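DUF6844 domain-containing protein (PDB 4QVR) is of unknown function, a Francisella tularensis protein that carries a probable signal sequence, consistent with export from the cytoplasm. Local coordinates at residues K91-A94 against E95-L98; L146-A149 against Q150-I154; M236-K239 against S240-G244; I272-D275 against K276-G279; S410-Y413 against K414-N418. All blocks are in the same frame, centred on the assembly; numbering follows the deposited sequence.

Contact 1 (K91-A94 against E95-L98)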
loop_
_atom_site.group_PDB
_atom_site.type_symbol
_atom_site.label_atom_id
_atom_site.label_comp_id
_atom_site.label_asym_id
_atom_site.label_seq_id
_atom_site.Cartn_x
_atom_site.Cartn_y
_atom_site.Cartn_z
ATOM N N LYS A 91 -5.054 28.200 4.216
ATOM C CA LYS A 91 -6.325 27.780 4.815
ATOM C C LYS A 91 -6.769 26.362 4.452
ATOM O O LYS A 91 -7.852 25.916 4.867
ATOM C CB LYS A 91 -7.433 28.748 4.402
ATOM C CG LYS A 91 -7.151 30.192 4.720
ATOM C CD LYS A 91 -6.805 30.346 6.177
ATOM C CE LYS A 91 -6.744 31.812 6.571
ATOM N NZ LYS A 91 -6.322 31.922 7.986
ATOM N N ARG A 92 -5.966 25.651 3.675
ATOM C CA ARG A 92 -6.342 24.323 3.285
ATOM C C ARG A 92 -6.342 23.343 4.450
ATOM O O ARG A 92 -5.605 23.505 5.419
ATOM C CB ARG A 92 -5.398 23.815 2.217
ATOM C CG ARG A 92 -5.504 24.553 0.886
ATOM C CD ARG A 92 -4.484 24.016 -0.092
ATOM N NE ARG A 92 -3.157 24.240 0.455
ATOM C CZ ARG A 92 -2.032 23.763 -0.062
ATOM N NH1 ARG A 92 -2.056 23.019 -1.159
ATOM N NH2 ARG A 92 -0.884 24.005 0.551
ATOM N N SER A 93 -7.202 22.340 4.351
ATOM C CA SER A 93 -7.229 21.261 5.295
ATOM C C SER A 93 -6.102 20.297 4.900
ATOM O O SER A 93 -5.558 20.345 3.764
ATOM C CB SER A 93 -8.557 20.513 5.185
ATOM O OG SER A 93 -8.667 19.926 3.892
ATOM N N ALA A 94 -5.758 19.412 5.814
ATOM C CA ALA A 94 -4.746 18.395 5.553
ATOM C C ALA A 94 -5.064 17.610 4.270
ATOM O O ALA A 94 -4.174 17.279 3.478
ATOM C CB ALA A 94 -4.688 17.433 6.735
ATOM N N GLU A 95 -6.331 17.293 4.076
ATOM C CA GLU A 95 -6.735 16.518 2.928
ATOM C C GLU A 95 -6.529 17.275 1.593
ATOM O O GLU A 95 -6.214 16.686 0.585
ATOM C CB GLU A 95 -8.200 16.115 3.110
ATOM C CG GLU A 95 -8.699 15.114 2.093
ATOM C CD GLU A 95 -9.974 14.411 2.523
ATOM O OE1 GLU A 95 -10.867 15.067 3.128
ATOM O OE2 GLU A 95 -10.082 13.196 2.240
ATOM N N GLU A 96 -6.761 18.585 1.608
ATOM C CA GLU A 96 -6.592 19.425 0.442
ATOM C C GLU A 96 -5.107 19.644 0.156
ATOM O O GLU A 96 -4.703 19.666 -0.995
ATOM C CB GLU A 96 -7.326 20.744 0.657
ATOM C CG GLU A 96 -8.852 20.572 0.719
ATOM C CD GLU A 96 -9.578 21.768 1.360
ATOM O OE1 GLU A 96 -8.971 22.465 2.199
ATOM O OE2 GLU A 96 -10.774 22.000 1.047
ATOM N N ILE A 97 -4.288 19.783 1.191
ATOM C CA ILE A 97 -2.862 19.950 1.004
ATOM C C ILE A 97 -2.335 18.689 0.339
ATOM O O ILE A 97 -1.685 18.749 -0.701
ATOM C CB ILE A 97 -2.146 20.157 2.324
ATOM C CG1 ILE A 97 -2.554 21.492 2.960
ATOM C CG2 ILE A 97 -0.639 20.173 2.115
ATOM C CD1 ILE A 97 -2.165 21.607 4.425
ATOM N N LEU A 98 -2.665 17.526 0.906
ATOM C CA LEU A 98 -2.194 16.254 0.351
ATOM C C LEU A 98 -2.686 15.958 -1.082
ATOM O O LEU A 98 -1.917 15.446 -1.911
ATOM C CB LEU A 98 -2.553 15.116 1.283
ATOM C CG LEU A 98 -1.742 15.089 2.568
ATOM C CD1 LEU A 98 -2.283 14.045 3.492
ATOM C CD2 LEU A 98 -0.299 14.801 2.273
#
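With chi1 at 63°, Ser93 tucks OG between its own backbone N and carbonyl carbon, while Glu96, three residues on, swings CG to the side of its backbone N (chi1 -67°) and runs its chain out extended. The two side chains therefore reach back toward each other's main chain and close a capping box at the start of helix 94-108. Ser93 is the N-cap: its OG accepts from Glu96 N at 3.3 Å. In return Ser93 N gives an almost straight bond to Glu96 OE1 at 2.8 Å, with an N-H...O angle of 175°. That oxygen is met on its anti side, somewhat out of the carboxylate plane, and Ser93 OG adds a weak bond to the same OE1. Behind the box the helical bonds begin, Ile97 N to Ser93 O at 2.9 Å and Leu98 N to Ala94 O at 3.0 Å. A glutamate carboxylate at this end would probably also gain from the helix dipole.

Arg92 lies across Ile97 at about a right angle. Its chain bends at the third torsion, and Ile97 CG1 sits over one face of the guanidinium, 3.8 Å from Arg92 CZ and offset toward the rim. Salt bridges from NH2 to Asp90 and from NH1 to Asp100 hold the charged end of Arg92.

Leu98 and Ile97 are buried against the three-stranded sheet: Leu98 meets Phe257 and Val259 of strand 251-261, Ala266 of strand 264-273 and Ile122 of strand 117-126, while Ile97 packs on Val259 and Lys261.

Contact 2 (L146-A149 against Q150-I154)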
loop_
_atom_site.group_PDB
_atom_site.type_symbol
_atom_site.label_atom_id
_atom_site.label_comp_id
_atom_site.label_asym_id
_atom_site.label_seq_id
_atom_site.Cartn_x
_atom_site.Cartn_y
_atom_site.Cartn_z
ATOM N N LEU A 146 -2.641 3.347 2.648
ATOM C CA LEU A 146 -2.286 2.207 1.746
ATOM C C LEU A 146 -3.454 1.296 1.477
ATOM O O LEU A 146 -3.733 0.939 0.332
ATOM C CB LEU A 146 -1.203 1.368 2.367
ATOM C CG LEU A 146 -0.738 0.145 1.563
ATOM C CD1 LEU A 146 -0.134 0.568 0.229
ATOM C CD2 LEU A 146 0.280 -0.620 2.396
ATOM N N ILE A 147 -4.146 0.904 2.544
ATOM C CA ILE A 147 -5.283 -0.007 2.423
ATOM C C ILE A 147 -6.399 0.609 1.619
ATOM O O ILE A 147 -7.108 -0.075 0.877
ATOM C CB ILE A 147 -5.798 -0.449 3.824
ATOM C CG1 ILE A 147 -4.898 -1.562 4.374
ATOM C CG2 ILE A 147 -7.214 -0.971 3.745
ATOM C CD1 ILE A 147 -5.255 -1.998 5.786
ATOM N N LYS A 148 -6.562 1.909 1.766
ATOM C CA LYS A 148 -7.586 2.632 1.016
ATOM C C LYS A 148 -7.213 2.650 -0.465
ATOM O O LYS A 148 -8.049 2.431 -1.335
ATOM C CB LYS A 148 -7.702 4.024 1.571
ATOM C CG LYS A 148 -8.854 4.848 1.035
ATOM C CD LYS A 148 -8.949 6.085 1.910
ATOM C CE LYS A 148 -10.192 6.895 1.623
ATOM N NZ LYS A 148 -10.207 7.379 0.229
ATOM N N ALA A 149 -5.943 2.870 -0.750
ATOM C CA ALA A 149 -5.486 2.872 -2.130
ATOM C C ALA A 149 -5.676 1.490 -2.716
ATOM O O ALA A 149 -6.133 1.361 -3.843
ATOM C CB ALA A 149 -4.021 3.302 -2.221
ATOM N N GLN A 150 -5.334 0.453 -1.955
ATOM C CA GLN A 150 -5.508 -0.915 -2.468
ATOM C C GLN A 150 -6.952 -1.236 -2.761
ATOM O O GLN A 150 -7.280 -1.863 -3.784
ATOM C CB GLN A 150 -4.990 -1.939 -1.485
ATOM C CG GLN A 150 -3.481 -1.945 -1.415
ATOM C CD GLN A 150 -2.917 -2.877 -0.348
ATOM O OE1 GLN A 150 -3.616 -3.368 0.525
ATOM N NE2 GLN A 150 -1.623 -3.075 -0.404
ATOM N N ALA A 151 -7.824 -0.768 -1.897
ATOM C CA ALA A 151 -9.241 -1.076 -2.024
ATOM C C ALA A 151 -9.857 -0.348 -3.207
ATOM O O ALA A 151 -10.723 -0.902 -3.910
ATOM C CB ALA A 151 -9.960 -0.746 -0.714
ATOM N N GLU A 152 -9.398 0.875 -3.459
ATOM C CA GLU A 152 -9.894 1.657 -4.596
ATOM C C GLU A 152 -9.454 1.075 -5.932
ATOM O O GLU A 152 -10.219 1.097 -6.904
ATOM C CB GLU A 152 -9.516 3.128 -4.445
ATOM C CG GLU A 152 -10.287 3.735 -3.272
ATOM C CD GLU A 152 -10.044 5.206 -3.049
ATOM O OE1 GLU A 152 -9.094 5.768 -3.636
ATOM O OE2 GLU A 152 -10.810 5.798 -2.253
ATOM N N TYR A 153 -8.238 0.548 -5.974
ATOM C CA TYR A 153 -7.733 -0.142 -7.155
ATOM C C TYR A 153 -8.611 -1.372 -7.434
ATOM O O TYR A 153 -9.057 -1.563 -8.538
ATOM C CB TYR A 153 -6.266 -0.557 -6.991
ATOM C CG TYR A 153 -5.828 -1.524 -8.057
ATOM C CD1 TYR A 153 -5.577 -1.102 -9.353
ATOM C CD2 TYR A 153 -5.663 -2.863 -7.779
ATOM C CE1 TYR A 153 -5.198 -2.002 -10.353
ATOM C CE2 TYR A 153 -5.288 -3.758 -8.766
ATOM C CZ TYR A 153 -5.068 -3.327 -10.049
ATOM O OH TYR A 153 -4.697 -4.244 -11.021
ATOM N N ILE A 154 -8.885 -2.185 -6.419
ATOM C CA ILE A 154 -9.730 -3.363 -6.605
ATOM C C ILE A 154 -11.124 -2.992 -7.094
ATOM O O ILE A 154 -11.661 -3.606 -8.022
ATOM C CB ILE A 154 -9.793 -4.200 -5.313
ATOM C CG1 ILE A 154 -8.404 -4.805 -5.057
ATOM C CG2 ILE A 154 -10.827 -5.320 -5.442
ATOM C CD1 ILE A 154 -8.255 -5.441 -3.694
HETATM O O HOH W 1 -8.558 8.120 -2.284
#
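Residues 146-154 keep regular alpha-helical geometry, each amide from Gln150 to Tyr153 bonding to the carbonyl four residues earlier, as Gln150 N does to Leu146 O at 2.8 Å. On one flank Lys148 reaches forward to Glu152 in an i to i+4 salt bridge, NZ to OE2 at 3.0 Å. The lysine leaves its backbone with CG anti to N (chi1 -172°), runs straight, then turns at its last torsion (-61°) to bring NZ over the carboxylate. The ammonium thus comes to OE2 from above the carboxylate plane, 39° out of it. A water bridges the same pair: it donates to Glu152 OE1 at 2.8 Å and accepts a weak bond from Lys148 NZ.

This is the middle of helix 134-159, set between helix 402-415 and the three-stranded antiparallel sheet. Ala149 and Lys148 touch Ala121 of strand 117-126, and Ile147 meets Glu406 of helix 402-415.

Along another flank Gln150 extends past Leu146, its NE2 3.9 Å from Leu146 CG, so the amide lies against the branch of the leucine. Gln150 OE1 is hydrogen-bonded to the hydroxyl of Tyr413, which ties the buried amide to helix 402-415. Tyr153, with CG anti to its backbone N, carries its ring away from this turn to Tyr117, edge to face, and its hydroxyl to Asn247.

Contact 3 (M236-K239 against S240-G244)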
loop_
_atom_site.group_PDB
_atom_site.type_symbol
_atom_site.label_atom_id
_atom_site.label_comp_id
_atom_site.label_asym_id
_atom_site.label_seq_id
_atom_site.Cartn_x
_atom_site.Cartn_y
_atom_site.Cartn_z
HETATM N N MSE A 236 -19.581 -13.275 -12.326
HETATM C CA MSE A 236 -18.766 -12.184 -12.885
HETATM C C MSE A 236 -18.237 -11.357 -11.737
HETATM O O MSE A 236 -17.073 -10.962 -11.740
HETATM C CB MSE A 236 -19.508 -11.313 -13.896
HETATM C CG MSE A 236 -19.836 -12.062 -15.197
HETATM SE SE MSE A 236 -18.326 -13.115 -15.929
HETATM C CE MSE A 236 -19.033 -14.933 -15.616
ATOM N N THR A 237 -19.069 -11.107 -10.728
ATOM C CA THR A 237 -18.619 -10.336 -9.552
ATOM C C THR A 237 -17.461 -11.013 -8.838
ATOM O O THR A 237 -16.518 -10.338 -8.417
ATOM C CB THR A 237 -19.765 -10.112 -8.540
ATOM O OG1 THR A 237 -20.773 -9.296 -9.132
ATOM C CG2 THR A 237 -19.291 -9.419 -7.308
ATOM N N ILE A 238 -17.521 -12.337 -8.686
ATOM C CA ILE A 238 -16.428 -13.070 -8.024
ATOM C C ILE A 238 -15.168 -13.026 -8.899
ATOM O O ILE A 238 -14.050 -12.823 -8.398
ATOM C CB ILE A 238 -16.776 -14.549 -7.734
ATOM C CG1 ILE A 238 -18.008 -14.692 -6.818
ATOM C CG2 ILE A 238 -15.598 -15.262 -7.100
ATOM C CD1 ILE A 238 -17.848 -14.084 -5.439
ATOM N N LYS A 239 -15.362 -13.243 -10.200
ATOM C CA LYS A 239 -14.284 -13.209 -11.180
ATOM C C LYS A 239 -13.545 -11.862 -11.080
ATOM O O LYS A 239 -12.343 -11.835 -10.914
ATOM C CB LYS A 239 -14.866 -13.437 -12.581
ATOM C CG LYS A 239 -13.847 -13.503 -13.704
ATOM C CD LYS A 239 -14.529 -13.844 -15.032
ATOM C CE LYS A 239 -13.525 -13.971 -16.174
ATOM N NZ LYS A 239 -12.749 -12.719 -16.410
ATOM N N SER A 240 -14.292 -10.762 -11.147
ATOM C CA SER A 240 -13.740 -9.411 -11.013
ATOM C C SER A 240 -12.860 -9.206 -9.798
ATOM O O SER A 240 -11.764 -8.673 -9.903
ATOM C CB SER A 240 -14.869 -8.393 -10.903
ATOM O OG SER A 240 -15.433 -8.153 -12.158
ATOM N N LEU A 241 -13.377 -9.601 -8.641
ATOM C CA LEU A 241 -12.682 -9.442 -7.379
ATOM C C LEU A 241 -11.443 -10.290 -7.267
ATOM O O LEU A 241 -10.438 -9.846 -6.708
ATOM C CB LEU A 241 -13.624 -9.758 -6.228
ATOM C CG LEU A 241 -14.725 -8.708 -6.038
ATOM C CD1 LEU A 241 -15.770 -9.157 -5.014
ATOM C CD2 LEU A 241 -14.076 -7.391 -5.641
ATOM N N THR A 242 -11.525 -11.517 -7.768
ATOM C CA THR A 242 -10.387 -12.425 -7.758
ATOM C C THR A 242 -9.259 -11.839 -8.599
ATOM O O THR A 242 -8.113 -11.975 -8.267
ATOM C CB THR A 242 -10.763 -13.817 -8.308
ATOM O OG1 THR A 242 -11.707 -14.425 -7.425
ATOM C CG2 THR A 242 -9.558 -14.725 -8.362
ATOM N N THR A 243 -9.599 -11.191 -9.698
ATOM C CA THR A 243 -8.595 -10.613 -10.547
ATOM C C THR A 243 -7.957 -9.442 -9.800
ATOM O O THR A 243 -6.738 -9.334 -9.754
ATOM C CB THR A 243 -9.202 -10.202 -11.888
ATOM O OG1 THR A 243 -9.641 -11.384 -12.570
ATOM C CG2 THR A 243 -8.169 -9.475 -12.755
ATOM N N GLY A 244 -8.804 -8.608 -9.179
ATOM C CA GLY A 244 -8.368 -7.492 -8.383
ATOM C C GLY A 244 -7.465 -7.834 -7.205
ATOM O O GLY A 244 -6.444 -7.170 -7.006
#
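Thr242 and Ile238 make the close-packed side of this turn, where one carbonyl serves two donors of the same residue. Ile238 O accepts Thr242 N at 2.9 Å and Thr242 OG1 at 3.0 Å. The hydroxyl comes from above the carbonyl plane, 41° out of it. With chi1 at -65°, Thr242 sets OG1 beside its own backbone N, which brings it within bonding distance of Ile238 O; Ile238 CG2 stands 4.0 Å from that OG1. Leu241, which is buried, lays CG against Thr237 O at 3.4 Å. Ser240 N bonds to selenomethionine Met236 O at 2.9 Å, and Thr237 OG1 turns back to Ser233 O.

Here helix 224-246, part of the DUF6844 region, runs past helix 374-385. Ile238 packs on Leu378 and Ser385, and Leu241 and Thr242 both meet Ser381, so the contact between the helices is carried by small and aliphatic groups.

The solvent side is looser, and Met236, Lys239 and Thr243 are its exposed residues. Thr243 repeats the threonine pattern, OG1 to Lys239 O at 3.2 Å alongside its amide bond to the same carbonyl. Lys239 stretches out with CG anti to its backbone N, and of its side chain just CB and CG lie near the adjacent amide of Ser240.

Contact 4 (I272-D275 against K276-G279)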
loop_
_atom_site.group_PDB
_atom_site.type_symbol
_atom_site.label_atom_id
_atom_site.label_comp_id
_atom_site.label_asym_id
_atom_site.label_seq_id
_atom_site.Cartn_x
_atom_site.Cartn_y
_atom_site.Cartn_z
ATOM N N ILE A 272 1.128 2.921 -8.136
ATOM C CA ILE A 272 1.060 2.622 -9.549
ATOM C C ILE A 272 0.889 1.118 -9.670
ATOM O O ILE A 272 1.295 0.393 -8.783
ATOM C CB ILE A 272 2.356 2.961 -10.297
ATOM C CG1 ILE A 272 3.474 2.053 -9.783
ATOM C CG2 ILE A 272 2.645 4.436 -10.182
ATOM C CD1 ILE A 272 4.812 2.268 -10.399
ATOM N N TYR A 273 0.271 0.662 -10.757
ATOM C CA TYR A 273 0.141 -0.753 -11.022
ATOM C C TYR A 273 1.085 -1.136 -12.143
ATOM O O TYR A 273 1.168 -0.429 -13.139
ATOM C CB TYR A 273 -1.269 -1.153 -11.462
ATOM C CG TYR A 273 -1.305 -2.632 -11.803
ATOM C CD1 TYR A 273 -1.365 -3.580 -10.812
ATOM C CD2 TYR A 273 -1.230 -3.076 -13.124
ATOM C CE1 TYR A 273 -1.370 -4.940 -11.108
ATOM C CE2 TYR A 273 -1.255 -4.430 -13.430
ATOM C CZ TYR A 273 -1.311 -5.361 -12.404
ATOM O OH TYR A 273 -1.303 -6.717 -12.678
ATOM N N SER A 274 1.743 -2.280 -12.005
ATOM C CA SER A 274 2.658 -2.771 -13.030
ATOM C C SER A 274 2.577 -4.281 -13.191
ATOM O O SER A 274 2.864 -5.008 -12.247
ATOM C CB SER A 274 4.110 -2.397 -12.696
ATOM O OG SER A 274 5.031 -3.182 -13.474
ATOM N N ASP A 275 2.182 -4.748 -14.375
ATOM C CA ASP A 275 2.189 -6.195 -14.676
ATOM C C ASP A 275 3.572 -6.764 -14.465
ATOM O O ASP A 275 3.717 -7.841 -13.909
ATOM C CB ASP A 275 1.782 -6.491 -16.124
ATOM C CG ASP A 275 0.286 -6.546 -16.316
ATOM O OD1 ASP A 275 -0.414 -7.123 -15.443
ATOM O OD2 ASP A 275 -0.187 -6.054 -17.365
ATOM N N LYS A 276 4.589 -6.041 -14.896
ATOM C CA LYS A 276 5.961 -6.526 -14.761
ATOM C C LYS A 276 6.321 -6.758 -13.309
ATOM O O LYS A 276 6.907 -7.785 -12.981
ATOM C CB LYS A 276 6.932 -5.581 -15.438
ATOM C CG LYS A 276 6.656 -5.519 -16.929
ATOM C CD LYS A 276 7.667 -4.700 -17.700
ATOM C CE LYS A 276 7.397 -4.865 -19.186
ATOM N NZ LYS A 276 8.337 -4.095 -20.044
ATOM N N ILE A 277 5.954 -5.817 -12.441
ATOM C CA ILE A 277 6.176 -5.976 -11.004
ATOM C C ILE A 277 5.375 -7.179 -10.512
ATOM O O ILE A 277 5.895 -8.003 -9.759
ATOM C CB ILE A 277 5.821 -4.707 -10.217
ATOM C CG1 ILE A 277 6.838 -3.621 -10.523
ATOM C CG2 ILE A 277 5.797 -4.982 -8.710
ATOM C CD1 ILE A 277 8.257 -3.944 -10.070
ATOM N N LYS A 278 4.123 -7.301 -10.946
ATOM C CA LYS A 278 3.349 -8.478 -10.565
ATOM C C LYS A 278 4.070 -9.769 -11.015
ATOM O O LYS A 278 4.154 -10.731 -10.262
ATOM C CB LYS A 278 1.948 -8.459 -11.164
ATOM C CG LYS A 278 1.222 -9.781 -10.928
ATOM C CD LYS A 278 -0.176 -9.799 -11.509
ATOM C CE LYS A 278 -0.823 -11.150 -11.260
ATOM N NZ LYS A 278 -2.261 -11.140 -11.614
ATOM N N GLY A 279 4.551 -9.776 -12.258
ATOM C CA GLY A 279 5.248 -10.924 -12.845
ATOM C C GLY A 279 6.597 -11.213 -12.208
ATOM O O GLY A 279 7.028 -12.361 -12.141
#
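A serine N-cap starts helix 275-285 directly where strand 264-273 ends, and the contact is that strand-to-helix junction within the DUF6844 region. Ser274 OG accepts a nearly straight bond from Ile277 N at 3.0 Å. The serine does this with OG anti to its backbone N (chi1 164°), which aims the hydroxyl oxygen at the amide of Ile277. Ser274 also supplies its main-chain oxygen, taken by Lys278 N at 2.9 Å, so one residue uses both its oxygens on the new helix. Asp275 O follows, accepting Gly279 N at 2.7 Å.

The cap has an aliphatic side as well. Ile277 CG1 rests 3.7 Å from Ser274 CB, so the isoleucine leans on the capping residue while packing on Leu73 of helix 67-78. Backbone bonds of Ser274 to Gly250 and of Tyr273 to Tyr117 join the end of the strand to its neighbours in the sheet.

The Tyr273 side chain runs at a slant to that of Lys278. The tyrosine ring meets that of Tyr153 with the planes about 15° apart, and Tyr273 OH lies 3.5 Å from Lys278 CD, touching the extended lysine chain midway. Lys278 NZ goes on to Asn247 OD1, and Lys276 NZ bonds to the carbonyl of Asp65. The same Tyr273 hydroxyl donates to Asp275 OD1 at 2.9 Å, approaching from above the carboxylate plane, 37° out of it.

Contact 5 (S410-Y413 against K414-N418)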
loop_
_atom_site.group_PDB
_atom_site.type_symbol
_atom_site.label_atom_id
_atom_site.label_comp_id
_atom_site.label_asym_id
_atom_site.label_seq_id
_atom_site.Cartn_x
_atom_site.Cartn_y
_atom_site.Cartn_z
ATOM N N SER A 410 -8.514 -5.064 5.557
ATOM C CA SER A 410 -7.950 -4.727 6.852
ATOM C C SER A 410 -8.045 -5.934 7.809
ATOM O O SER A 410 -7.138 -6.196 8.610
ATOM C CB SER A 410 -8.704 -3.549 7.453
ATOM O OG SER A 410 -8.249 -3.310 8.766
ATOM N N THR A 411 -9.142 -6.669 7.707
ATOM C CA THR A 411 -9.350 -7.835 8.550
ATOM C C THR A 411 -8.291 -8.877 8.209
ATOM O O THR A 411 -7.614 -9.395 9.098
ATOM C CB THR A 411 -10.772 -8.419 8.353
ATOM O OG1 THR A 411 -11.746 -7.450 8.767
ATOM C CG2 THR A 411 -10.969 -9.691 9.154
ATOM N N TYR A 412 -8.142 -9.145 6.909
ATOM C CA TYR A 412 -7.187 -10.128 6.401
ATOM C C TYR A 412 -5.762 -9.832 6.820
ATOM O O TYR A 412 -5.027 -10.754 7.136
ATOM C CB TYR A 412 -7.269 -10.208 4.882
ATOM C CG TYR A 412 -6.166 -11.002 4.215
ATOM C CD1 TYR A 412 -6.224 -12.398 4.138
ATOM C CD2 TYR A 412 -5.075 -10.354 3.630
ATOM C CE1 TYR A 412 -5.214 -13.125 3.516
ATOM C CE2 TYR A 412 -4.065 -11.063 3.002
ATOM C CZ TYR A 412 -4.135 -12.445 2.941
ATOM O OH TYR A 412 -3.119 -13.153 2.320
ATOM N N TYR A 413 -5.356 -8.569 6.824
ATOM C CA TYR A 413 -3.996 -8.272 7.233
ATOM C C TYR A 413 -3.808 -8.518 8.729
ATOM O O TYR A 413 -2.802 -9.092 9.137
ATOM C CB TYR A 413 -3.550 -6.851 6.857
ATOM C CG TYR A 413 -3.358 -6.610 5.369
ATOM C CD1 TYR A 413 -2.505 -7.408 4.618
ATOM C CD2 TYR A 413 -3.972 -5.531 4.732
ATOM C CE1 TYR A 413 -2.323 -7.177 3.256
ATOM C CE2 TYR A 413 -3.783 -5.280 3.380
ATOM C CZ TYR A 413 -2.959 -6.109 2.644
ATOM O OH TYR A 413 -2.777 -5.874 1.299
ATOM N N LYS A 414 -4.779 -8.112 9.544
ATOM C CA LYS A 414 -4.670 -8.311 10.995
ATOM C C LYS A 414 -4.632 -9.785 11.369
ATOM O O LYS A 414 -3.903 -10.149 12.267
ATOM C CB LYS A 414 -5.791 -7.585 11.759
ATOM C CG LYS A 414 -5.687 -6.056 11.692
ATOM C CD LYS A 414 -6.815 -5.332 12.426
ATOM C CE LYS A 414 -6.759 -5.548 13.931
ATOM N NZ LYS A 414 -7.869 -4.862 14.646
ATOM N N THR A 415 -5.382 -10.632 10.664
ATOM C CA THR A 415 -5.411 -12.071 10.981
ATOM C C THR A 415 -4.337 -12.939 10.315
ATOM O O THR A 415 -3.972 -13.960 10.874
ATOM C CB THR A 415 -6.790 -12.728 10.683
ATOM O OG1 THR A 415 -7.062 -12.705 9.279
ATOM C CG2 THR A 415 -7.911 -12.026 11.440
ATOM N N LYS A 416 -3.813 -12.565 9.149
ATOM C CA LYS A 416 -2.823 -13.433 8.500
ATOM C C LYS A 416 -1.611 -13.675 9.388
ATOM O O LYS A 416 -1.106 -12.762 10.045
ATOM C CB LYS A 416 -2.384 -12.945 7.113
ATOM C CG LYS A 416 -1.489 -13.979 6.439
ATOM C CD LYS A 416 -1.488 -13.928 4.923
ATOM C CE LYS A 416 -0.858 -15.201 4.346
ATOM N NZ LYS A 416 -0.909 -15.277 2.855
ATOM N N ALA A 417 -1.158 -14.926 9.377
ATOM C CA ALA A 417 -0.049 -15.381 10.195
ATOM C C ALA A 417 1.313 -14.845 9.771
ATOM O O ALA A 417 1.555 -14.525 8.607
ATOM C CB ALA A 417 -0.024 -16.905 10.223
ATOM N N ASN A 418 2.199 -14.769 10.755
ATOM C CA ASN A 418 3.567 -14.303 10.571
ATOM C C ASN A 418 4.426 -15.259 9.743
ATOM O O ASN A 418 3.981 -16.333 9.342
ATOM C CB ASN A 418 4.223 -14.063 11.943
ATOM C CG ASN A 418 3.994 -15.206 12.927
ATOM O OD1 ASN A 418 3.377 -16.225 12.600
ATOM N ND2 ASN A 418 4.478 -15.028 14.154
#
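Tyr412 OH is a gripped oxygen: Lys416 NZ donates to it at 3.1 Å, and the hydroxyl bonds in turn to the carbonyl of Ala369, with Glu376 as a weak further partner. The pair spans the C-terminal end of helix 402-415, where Lys416 is the first residue to leave helical geometry. Tyr412 and Lys416 lie side by side, pointing the same way. The lysine sets out with CG anti to its backbone N (chi1 -173°) and stays extended throughout, which lets it follow the ring to its end. Its CD lies 3.6 Å from Tyr412 CZ, approaching the ring obliquely, and NZ also forms a salt bridge with Glu376. The ammonium thus has two partners, Glu376 OE1 and Tyr412 OH.

In the backbone, the last helical bonds are Lys414 N to Ser410 O at 3.2 Å, Thr415 N to Thr411 O at 3.0 Å and Lys416 N to Tyr412 O, also 3.0 Å. After these the chain moves on toward strand 424-433.

Tyr413 takes the inner side of the turn. Its ring packs on Ile147 of helix 134-159, on Ala369 of helix 349-370 and on Leu248, and its hydroxyl is engaged by Gln150 of helix 134-159. The outer side carries Lys414 and Thr411, whose hydroxyl turns back to Lys407 O. Here Thr415 OG1 adds a weak bond to Thr411 O at 3.4 Å.

How the contacts relate
Contact 2 lies nearest the middle of the chain and is the hub: it touches contacts 3, 4 and 5, while contact 1 stays apart, its nearest atoms about 6 Å away. The joints differ in kind. Contact 3 meets it by packing, Ile154 on Leu241, contact 4 through the Tyr153 and Tyr273 rings, and contact 5 through a polar side-chain pair. Contacts 1, 2 and 4 are partly buried. Contacts 1 and 4 are both serine caps at helix starts beside the three-stranded sheet, but only the first closes a box with a glutamate. Contacts 3 and 5 are surface turns, one rich in threonine hydroxyls, the other ending its helix with a tyrosine-lysine pair.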